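Local coordinates for protein putative oxidoreductase (Gluconobacter oxydans, PDB 3WJ7) that probably acts as an NAD(P)-dependent oxidoreductase of the short-chain dehydrogenase/reductase (SDR) family, possibly oxidising aldehydes, at residues Pro144-Ser148 and Lys158-Glu162. Coordinates in Å, arbitrary orientation, origin at the centre of the assembly. Residue numbers count along the deposited sequence, not the author numbering.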
loop_
_atom_site.group_PDB
_atom_site.type_symbol
_atom_site.label_atom_id
_atom_site.label_comp_id
_atom_site.label_asym_id
_atom_site.label_seq_id
_atom_site.Cartn_x
_atom_site.Cartn_y
_atom_site.Cartn_z
ATOM N N PRO A 144 22.681 -16.459 -2.922
ATOM C CA PRO A 144 21.383 -16.700 -2.224
ATOM C C PRO A 144 20.560 -15.432 -2.103
ATOM O O PRO A 144 21.115 -14.358 -1.897
ATOM C CB PRO A 144 21.787 -17.190 -0.819
ATOM C CG PRO A 144 23.246 -16.840 -0.666
ATOM C CD PRO A 144 23.856 -16.680 -2.050
ATOM N N VAL A 145 19.248 -15.565 -2.238
ATOM C CA VAL A 145 18.359 -14.440 -2.046
ATOM C C VAL A 145 17.318 -14.848 -1.071
ATOM O O VAL A 145 16.789 -15.927 -1.160
ATOM C CB VAL A 145 17.524 -14.105 -3.304
ATOM C CG1 VAL A 145 17.605 -12.614 -3.575
ATOM C CG2 VAL A 145 17.884 -14.997 -4.514
ATOM N N SER A 146 16.942 -13.955 -0.190
ATOM C CA SER A 146 15.807 -14.259 0.647
ATOM C C SER A 146 14.814 -13.090 0.604
ATOM O O SER A 146 15.245 -11.938 0.599
ATOM C CB SER A 146 16.292 -14.616 2.063
ATOM O OG SER A 146 15.562 -13.922 3.051
ATOM N N GLU A 147 13.503 -13.394 0.583
ATOM C CA GLU A 147 12.451 -12.359 0.751
ATOM C C GLU A 147 12.765 -11.291 1.778
ATOM O O GLU A 147 12.507 -10.116 1.540
ATOM C CB GLU A 147 11.063 -12.939 1.018
ATOM C CG GLU A 147 10.174 -12.903 -0.224
ATOM C CD GLU A 147 8.681 -12.732 0.050
ATOM O OE1 GLU A 147 7.844 -13.271 -0.728
ATOM O OE2 GLU A 147 8.344 -12.017 1.013
ATOM N N SER A 148 13.364 -11.685 2.891
ATOM C CA SER A 148 13.611 -10.744 3.986
ATOM C C SER A 148 14.709 -9.734 3.665
ATOM O O SER A 148 14.890 -8.744 4.364
ATOM C CB SER A 148 13.954 -11.500 5.269
ATOM O OG SER A 148 15.173 -12.210 5.117
ATOM N N LYS A 158 9.508 -8.054 -8.605
ATOM C CA LYS A 158 10.229 -8.863 -9.586
ATOM C C LYS A 158 10.575 -10.184 -8.922
ATOM O O LYS A 158 10.465 -11.221 -9.553
ATOM C CB LYS A 158 11.447 -8.155 -10.161
ATOM C CG LYS A 158 11.124 -6.960 -11.030
ATOM C CD LYS A 158 10.396 -7.390 -12.296
ATOM C CE LYS A 158 9.965 -6.172 -13.115
ATOM N NZ LYS A 158 9.128 -6.536 -14.303
ATOM N N TYR A 159 10.923 -10.145 -7.634
ATOM C CA TYR A 159 11.283 -11.345 -6.904
ATOM C C TYR A 159 10.085 -12.310 -6.849
ATOM O O TYR A 159 10.218 -13.452 -7.287
ATOM C CB TYR A 159 11.806 -11.018 -5.493
ATOM C CG TYR A 159 12.008 -12.215 -4.620
ATOM C CD1 TYR A 159 13.175 -12.982 -4.729
ATOM C CD2 TYR A 159 11.023 -12.613 -3.718
ATOM C CE1 TYR A 159 13.386 -14.100 -3.930
ATOM C CE2 TYR A 159 11.197 -13.723 -2.903
ATOM C CZ TYR A 159 12.382 -14.464 -3.007
ATOM O OH TYR A 159 12.569 -15.593 -2.240
ATOM N N ARG A 160 8.922 -11.854 -6.386
ATOM C CA ARG A 160 7.787 -12.739 -6.281
ATOM C C ARG A 160 7.387 -13.355 -7.607
ATOM O O ARG A 160 7.064 -14.584 -7.690
ATOM C CB ARG A 160 6.583 -12.040 -5.655
ATOM C CG ARG A 160 6.821 -11.743 -4.196
ATOM C CD ARG A 160 5.533 -11.447 -3.479
ATOM N NE ARG A 160 5.819 -11.467 -2.050
ATOM C CZ ARG A 160 5.295 -10.609 -1.177
ATOM N NH1 ARG A 160 4.469 -9.653 -1.588
ATOM N NH2 ARG A 160 5.586 -10.712 0.107
ATOM N N ALA A 161 7.417 -12.531 -8.654
ATOM C CA ALA A 161 7.044 -13.017 -9.993
ATOM C C ALA A 161 8.031 -14.092 -10.454
ATOM O O ALA A 161 7.622 -15.193 -10.908
ATOM C CB ALA A 161 6.975 -11.872 -10.994
ATOM N N GLU A 162 9.322 -13.819 -10.289
ATOM C CA GLU A 162 10.291 -14.833 -10.677
ATOM C C GLU A 162 10.034 -16.113 -9.863
ATOM O O GLU A 162 10.097 -17.210 -10.424
ATOM C CB GLU A 162 11.757 -14.371 -10.555
ATOM C CG GLU A 162 12.725 -15.552 -10.557
ATOM C CD GLU A 162 14.190 -15.158 -10.648
ATOM O OE1 GLU A 162 14.963 -15.424 -9.696
ATOM O OE2 GLU A 162 14.588 -14.577 -11.670
#
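In the Rossmann-type domain of this SDR protein, the loop that leaves strand 120-124 folds over helix 153-172 before the chain enters it, so residues 144-148 rest on helical residues 158-162. Glu147 and Tyr159 each lose 86 Å² to the other segment and have the nearest CA atoms, 7.8 Å apart; the hydrogen bonds across the gap run between side chains. Tyr159 directs its CA-to-CB bond at the loop, and with chi1 in the t well (172°) the ring reaches Val145, whose CB lies 4.2 Å from CE1 of Tyr159, an apolar contact. Just beyond, Ser146 OG accepts from Ser148 N at 3.1 Å, an ST turn at the start of the 3-10 segment. Arg160 pairs with the Glu147 carboxylate and also reaches further: its NH1 forms a salt bridge to Asp94 of a second subunit, so Arg160 takes this edge of the contact to a neighbouring subunit. Toward the loop the pairing is bidentate: Arg160 NE donates to Glu147 OE1 at 3.0 Å (168°, nearly linear), and Arg160 NH2 to Glu147 OE2 at 3.2 Å.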